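Local coordinates for protein putative neuraminyllactose-binding hemagglutinin homolog (Helicobacter pylori, PDB 3BGH) that is an outer-membrane lipoprotein of unestablished function, named as a flagellar sheath adhesin and probably a neuraminyllactose-binding hemagglutinin, at residues 58-63 / 192-197; 70-75 / 207-212. All coordinates share one frame; numbering follows the deposited sequence.

Contact 1: residues 58-63 / 192-197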
loop_
_atom_site.group_PDB
_atom_site.type_symbol
_atom_site.label_atom_id
_atom_site.label_comp_id
_atom_site.label_asym_id
_atom_site.label_seq_id
_atom_site.Cartn_x
_atom_site.Cartn_y
_atom_site.Cartn_z
ATOM N N LYS A 58 0.932 13.853 -9.994
ATOM C CA LYS A 58 0.571 15.275 -10.004
ATOM C C LYS A 58 -0.878 15.509 -10.459
ATOM O O LYS A 58 -1.627 16.243 -9.834
ATOM C CB LYS A 58 1.547 16.077 -10.876
ATOM C CG LYS A 58 2.821 16.486 -10.145
ATOM C CD LYS A 58 4.091 16.401 -11.057
ATOM C CE LYS A 58 5.360 16.839 -10.298
ATOM N NZ LYS A 58 6.682 16.520 -11.008
ATOM N N GLU A 59 -1.271 14.853 -11.537
ATOM C CA GLU A 59 -2.571 15.059 -12.113
ATOM C C GLU A 59 -3.676 14.401 -11.253
ATOM O O GLU A 59 -4.781 14.941 -11.113
ATOM C CB GLU A 59 -2.510 14.577 -13.554
ATOM C CG GLU A 59 -3.691 13.861 -14.083
ATOM C CD GLU A 59 -4.488 14.686 -15.032
ATOM O OE1 GLU A 59 -4.680 15.900 -14.745
ATOM O OE2 GLU A 59 -4.950 14.108 -16.053
ATOM N N PHE A 60 -3.357 13.247 -10.670
ATOM C CA PHE A 60 -4.167 12.620 -9.625
ATOM C C PHE A 60 -4.315 13.534 -8.384
ATOM O O PHE A 60 -5.417 13.688 -7.864
ATOM C CB PHE A 60 -3.548 11.256 -9.249
ATOM C CG PHE A 60 -4.440 10.359 -8.454
ATOM C CD1 PHE A 60 -5.028 9.232 -9.042
ATOM C CD2 PHE A 60 -4.650 10.579 -7.103
ATOM C CE1 PHE A 60 -5.838 8.365 -8.289
ATOM C CE2 PHE A 60 -5.459 9.718 -6.365
ATOM C CZ PHE A 60 -6.047 8.611 -6.944
ATOM N N GLU A 61 -3.232 14.126 -7.900
ATOM C CA GLU A 61 -3.331 15.070 -6.765
ATOM C C GLU A 61 -4.056 16.376 -7.115
ATOM O O GLU A 61 -4.740 16.938 -6.260
ATOM C CB GLU A 61 -1.966 15.458 -6.217
ATOM C CG GLU A 61 -1.302 14.413 -5.391
ATOM C CD GLU A 61 0.195 14.687 -5.188
ATOM O OE1 GLU A 61 0.759 15.603 -5.820
ATOM O OE2 GLU A 61 0.809 13.982 -4.386
ATOM N N LYS A 62 -3.879 16.867 -8.344
ATOM C CA LYS A 62 -4.468 18.137 -8.773
ATOM C C LYS A 62 -5.955 17.959 -8.970
ATOM O O LYS A 62 -6.733 18.792 -8.538
ATOM C CB LYS A 62 -3.794 18.699 -10.054
ATOM C CG LYS A 62 -4.741 19.514 -11.036
ATOM C CD LYS A 62 -3.991 20.224 -12.215
ATOM C CE LYS A 62 -4.850 20.354 -13.508
ATOM N NZ LYS A 62 -5.017 19.015 -14.222
ATOM N N SER A 63 -6.366 16.872 -9.608
ATOM C CA SER A 63 -7.781 16.658 -9.836
ATOM C C SER A 63 -8.610 16.534 -8.556
ATOM O O SER A 63 -9.712 17.066 -8.498
ATOM C CB SER A 63 -8.001 15.476 -10.752
ATOM O OG SER A 63 -7.276 15.703 -11.940
ATOM N N LYS A 192 -5.634 2.394 -16.352
ATOM C CA LYS A 192 -6.916 1.780 -15.932
ATOM C C LYS A 192 -7.044 1.647 -14.436
ATOM O O LYS A 192 -8.078 1.985 -13.869
ATOM C CB LYS A 192 -7.099 0.396 -16.558
ATOM C CG LYS A 192 -7.470 0.402 -18.053
ATOM C CD LYS A 192 -7.979 -0.942 -18.503
ATOM C CE LYS A 192 -6.866 -1.771 -19.138
ATOM N NZ LYS A 192 -7.277 -3.217 -19.265
ATOM N N ILE A 193 -5.983 1.173 -13.795
ATOM C CA ILE A 193 -5.969 0.982 -12.363
ATOM C C ILE A 193 -6.121 2.306 -11.635
ATOM O O ILE A 193 -6.938 2.412 -10.706
ATOM C CB ILE A 193 -4.692 0.205 -11.922
ATOM C CG1 ILE A 193 -4.856 -1.280 -12.304
ATOM C CG2 ILE A 193 -4.403 0.413 -10.431
ATOM C CD1 ILE A 193 -3.577 -2.115 -12.281
ATOM N N MET A 194 -5.352 3.309 -12.079
ATOM C CA MET A 194 -5.400 4.656 -11.517
ATOM C C MET A 194 -6.779 5.311 -11.705
ATOM O O MET A 194 -7.258 5.965 -10.793
ATOM C CB MET A 194 -4.307 5.591 -12.098
ATOM C CG MET A 194 -2.891 5.057 -12.141
ATOM S SD MET A 194 -1.766 6.213 -11.376
ATOM C CE MET A 194 -2.225 5.779 -9.709
ATOM N N ASN A 195 -7.384 5.178 -12.888
ATOM C CA ASN A 195 -8.739 5.689 -13.080
ATOM C C ASN A 195 -9.702 5.068 -12.104
ATOM O O ASN A 195 -10.543 5.768 -11.574
ATOM C CB ASN A 195 -9.277 5.476 -14.505
ATOM C CG ASN A 195 -8.583 6.361 -15.530
ATOM O OD1 ASN A 195 -7.959 7.361 -15.177
ATOM N ND2 ASN A 195 -8.659 5.981 -16.791
ATOM N N GLN A 196 -9.602 3.752 -11.896
ATOM C CA GLN A 196 -10.488 3.071 -10.970
ATOM C C GLN A 196 -10.191 3.534 -9.564
ATOM O O GLN A 196 -11.093 3.666 -8.777
ATOM C CB GLN A 196 -10.322 1.560 -11.019
ATOM C CG GLN A 196 -11.005 0.830 -12.138
ATOM C CD GLN A 196 -10.815 -0.698 -12.007
ATOM O OE1 GLN A 196 -10.160 -1.332 -12.848
ATOM N NE2 GLN A 196 -11.366 -1.278 -10.933
ATOM N N ALA A 197 -8.926 3.803 -9.243
ATOM C CA ALA A 197 -8.624 4.305 -7.909
ATOM C C ALA A 197 -9.136 5.732 -7.713
ATOM O O ALA A 197 -9.592 6.097 -6.616
ATOM C CB ALA A 197 -7.116 4.212 -7.595
#
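Phe60 drives the edge of its ring against Met194 and Ala197, joining helix 54-73 to helix 186-208 in the helical layer of an alpha/beta fold built round a mixed five-stranded sheet. The meeting is edge-on: CE1 of Phe60 comes 3.7 Å from the backbone O of Met194, and that oxygen lies in the plane of the ring. The slightly positive C-H rim of the ring thus faces a helical carbonyl, an arrangement that is probably mildly favourable, although no hydrogen bond spans the two segments. The ring reaches across because Phe60 carries CG anti to its own N (chi1 -165°). Two apolar groups flank this part of the ring. The terminal methyl of Met194 folds back so that CE stands well to one side of the ring plane, 4.5 Å from Phe60 CD1, while CB of Ala197 lies nearer the plane, 4.4 Å from Phe60 CE1. Methionine and alanine therefore approach neighbouring ring carbons from different directions.

Phe23 and Tyr198 both form T-shaped (edge-to-face) pairs with Phe60, and Phe23 also touches Glu59, Ser63, Met194 and Asn195, so this residue from the N-terminal part of the chain contacts both helices. Asn195 holds the same region by hydrogen bonds to Glu20 and His22, while Met194 packs on Val106 of strand 98-114.

Within helix 54-73, Lys62 NZ makes a salt bridge to Glu59 OE1 at 3.2 Å, one turn apart. The buried Ser63 turns its hydroxyl back on the preceding turn: OG donates to Glu59 O at 2.7 Å, tilted 25° from the carbonyl plane, while Ser63 N reaches the same oxygen at 2.9 Å from the other face of that plane.

Contact 2: residues 70-75 / 207-212. With SO4 (sulfate ion), chain C; SO4 (sulfate ion), chain D.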
loop_
_atom_site.group_PDB
_atom_site.type_symbol
_atom_site.label_atom_id
_atom_site.label_comp_id
_atom_site.label_asym_id
_atom_site.label_seq_id
_atom_site.Cartn_x
_atom_site.Cartn_y
_atom_site.Cartn_z
ATOM N N SER A 70 -14.778 21.978 -5.759
ATOM C CA SER A 70 -16.066 22.101 -6.488
ATOM C C SER A 70 -17.214 21.434 -5.791
ATOM O O SER A 70 -18.319 21.978 -5.758
ATOM C CB SER A 70 -16.005 21.541 -7.896
ATOM O OG SER A 70 -15.195 22.374 -8.676
ATOM N N PHE A 71 -16.958 20.231 -5.281
ATOM C CA PHE A 71 -17.927 19.516 -4.483
ATOM C C PHE A 71 -18.340 20.348 -3.264
ATOM O O PHE A 71 -19.523 20.490 -2.974
ATOM C CB PHE A 71 -17.336 18.200 -4.007
ATOM C CG PHE A 71 -18.257 17.427 -3.137
ATOM C CD1 PHE A 71 -19.270 16.654 -3.699
ATOM C CD2 PHE A 71 -18.126 17.475 -1.751
ATOM C CE1 PHE A 71 -20.148 15.917 -2.883
ATOM C CE2 PHE A 71 -18.991 16.754 -0.933
ATOM C CZ PHE A 71 -20.001 15.975 -1.498
ATOM N N LEU A 72 -17.364 20.896 -2.552
ATOM C CA LEU A 72 -17.651 21.655 -1.352
ATOM C C LEU A 72 -18.469 22.921 -1.642
ATOM O O LEU A 72 -19.545 23.111 -1.085
ATOM C CB LEU A 72 -16.362 21.954 -0.595
ATOM C CG LEU A 72 -15.797 20.689 0.059
ATOM C CD1 LEU A 72 -14.354 20.904 0.377
ATOM C CD2 LEU A 72 -16.598 20.258 1.289
ATOM N N GLU A 73 -17.971 23.754 -2.544
ATOM C CA GLU A 73 -18.686 24.929 -3.017
ATOM C C GLU A 73 -20.097 24.564 -3.438
ATOM O O GLU A 73 -21.049 25.098 -2.887
ATOM C CB GLU A 73 -17.922 25.575 -4.153
ATOM C CG GLU A 73 -16.626 26.209 -3.683
ATOM C CD GLU A 73 -15.704 26.585 -4.829
ATOM O OE1 GLU A 73 -15.814 25.964 -5.916
ATOM O OE2 GLU A 73 -14.858 27.497 -4.638
ATOM N N ARG A 74 -20.248 23.605 -4.350
ATOM C CA ARG A 74 -21.576 23.148 -4.744
ATOM C C ARG A 74 -22.431 22.717 -3.539
ATOM O O ARG A 74 -23.602 22.382 -3.688
ATOM C CB ARG A 74 -21.473 22.005 -5.749
ATOM C CG ARG A 74 -22.805 21.374 -6.096
ATOM C CD ARG A 74 -23.302 21.864 -7.425
ATOM N NE ARG A 74 -23.075 20.885 -8.489
ATOM C CZ ARG A 74 -22.017 20.879 -9.304
ATOM N NH1 ARG A 74 -21.913 19.934 -10.242
ATOM N NH2 ARG A 74 -21.059 21.812 -9.186
ATOM N N LYS A 75 -21.849 22.723 -2.350
ATOM C CA LYS A 75 -22.542 22.195 -1.185
ATOM C C LYS A 75 -22.680 23.294 -0.153
ATOM O O LYS A 75 -23.224 23.081 0.932
ATOM C CB LYS A 75 -21.784 20.991 -0.629
ATOM C CG LYS A 75 -22.647 19.752 -0.529
ATOM C CD LYS A 75 -22.827 18.987 -1.858
ATOM C CE LYS A 75 -23.965 17.993 -1.702
ATOM N NZ LYS A 75 -24.177 17.096 -2.872
ATOM N N LYS A 207 -19.248 10.745 -0.377
ATOM C CA LYS A 207 -20.263 10.182 0.514
ATOM C C LYS A 207 -19.915 10.401 1.988
ATOM O O LYS A 207 -20.831 10.541 2.832
ATOM C CB LYS A 207 -20.574 8.718 0.212
ATOM C CG LYS A 207 -21.308 8.569 -1.120
ATOM C CD LYS A 207 -21.306 7.132 -1.679
ATOM C CE LYS A 207 -22.059 7.095 -3.032
ATOM N NZ LYS A 207 -22.368 5.698 -3.491
ATOM N N GLU A 208 -18.621 10.469 2.308
ATOM C CA GLU A 208 -18.247 10.716 3.689
ATOM C C GLU A 208 -18.509 12.144 4.137
ATOM O O GLU A 208 -18.747 12.378 5.301
ATOM C CB GLU A 208 -16.785 10.351 3.992
ATOM C CG GLU A 208 -16.504 10.201 5.502
ATOM C CD GLU A 208 -17.415 9.140 6.207
ATOM O OE1 GLU A 208 -17.372 9.064 7.456
ATOM O OE2 GLU A 208 -18.161 8.377 5.536
ATOM N N LEU A 209 -18.431 13.095 3.218
ATOM C CA LEU A 209 -18.558 14.481 3.588
ATOM C C LEU A 209 -19.982 14.979 3.305
ATOM O O LEU A 209 -20.150 16.059 2.784
ATOM C CB LEU A 209 -17.544 15.335 2.826
ATOM C CG LEU A 209 -16.032 15.107 2.901
ATOM C CD1 LEU A 209 -15.324 16.103 1.992
ATOM C CD2 LEU A 209 -15.556 15.238 4.328
ATOM N N SER A 210 -20.989 14.177 3.653
ATOM C CA SER A 210 -22.391 14.546 3.512
ATOM C C SER A 210 -22.799 15.658 4.475
ATOM O O SER A 210 -22.098 15.980 5.452
ATOM C CB SER A 210 -23.282 13.342 3.799
ATOM O OG SER A 210 -23.276 13.059 5.195
ATOM N N LYS A 211 -23.967 16.223 4.176
ATOM C CA LYS A 211 -24.633 17.241 4.998
ATOM C C LYS A 211 -24.857 16.662 6.398
ATOM O O LYS A 211 -24.471 17.284 7.377
ATOM C CB LYS A 211 -25.954 17.645 4.309
ATOM C CG LYS A 211 -26.677 18.926 4.781
ATOM C CD LYS A 211 -28.241 18.725 4.587
ATOM C CE LYS A 211 -29.014 20.030 4.380
ATOM N NZ LYS A 211 -30.522 19.810 4.357
ATOM N N LYS A 212 -25.417 15.466 6.506
ATOM C CA LYS A 212 -25.613 14.879 7.844
ATOM C C LYS A 212 -24.299 14.778 8.668
ATOM O O LYS A 212 -24.266 15.134 9.851
ATOM C CB LYS A 212 -26.323 13.519 7.775
ATOM C CG LYS A 212 -26.715 12.975 9.172
ATOM C CD LYS A 212 -27.757 11.840 9.114
ATOM C CE LYS A 212 -27.090 10.540 8.701
ATOM N NZ LYS A 212 -27.928 9.597 7.863
HETATM S S SO4 C . -25.675 15.517 0.981
HETATM O O1 SO4 C . -26.475 14.644 0.134
HETATM O O2 SO4 C . -25.830 15.046 2.362
HETATM O O3 SO4 C . -24.302 15.486 0.512
HETATM O O4 SO4 C . -26.099 16.921 0.909
HETATM S S SO4 D . -24.555 7.836 8.825
HETATM O O1 SO4 D . -25.367 8.270 7.692
HETATM O O2 SO4 D . -24.667 8.762 9.968
HETATM O O3 SO4 D . -25.013 6.510 9.224
HETATM O O4 SO4 D . -23.161 7.689 8.419
#
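Against the backbone of Leu209, where helix 186-208 has just ended, lies the ring edge of Phe71. Its CE2 is 4.0 Å from Leu209 O, which sits in the ring plane, and Leu209 CB lies close to the same carbon. Beside it the branches of two leucines meet, CD2 of Leu72 being 4.4 Å from CD1 of Leu209, and Leu72 also packs on Val79 of strand 78-82.

Lys75 connects this apolar patch to a sulfate. Its CB lies 3.3 Å from the carbonyl O of Phe71, one turn back. A bend at chi2 (80°) then turns the chain beyond CG, bringing CD 4.1 Å above the plane of the Phe71 ring, displaced toward the rim, so that the methylene rests on the aromatic face. Next, CE moves off the ring to within 3.4 Å of O3 of the chain C sulfate. At the tip, NZ stands 3.7 Å from that O3, too long for a hydrogen bond but near enough that its charge probably favours the anion.

A backbone hydrogen bond also holds this sulfate: Lys211 N donates to its O2 at 2.9 Å, with an N-H...O angle of 153°. Ser210, at the N-cap, turns OG to the position between its N and carbonyl carbon (chi1 72°) and accepts a hydrogen bond from His213 N, capping the helix. Farther along, Lys212 NZ makes a weak hydrogen bond to the chain D sulfate. Both ions probably came from the crystallisation liquor and mark no known functional site. A serine N-cap and an anion held by a first-turn N-H are typical of a helix N-terminus, here that of helix 211-223.

In the fold
Contacts 1 and 2 lie along the same pair of helices, 54-73 and 186-208, with centres 20 Å apart and nearest atoms about 8 Å apart, so they do not touch. Both helices run from contact 1 toward contact 2, and four of the five sheet strands are supplied by the chain between them. Each contact sets a phenylalanine of the first helix edge-on to a carbonyl oxygen of the partner segment; eleven residues, about three turns, separate the two rings. The centre of contact 1 is about 9 Å from the centre of the chain and that of contact 2 about 14 Å, where the second helix gives way to helix 211-223 and the two bound sulfates.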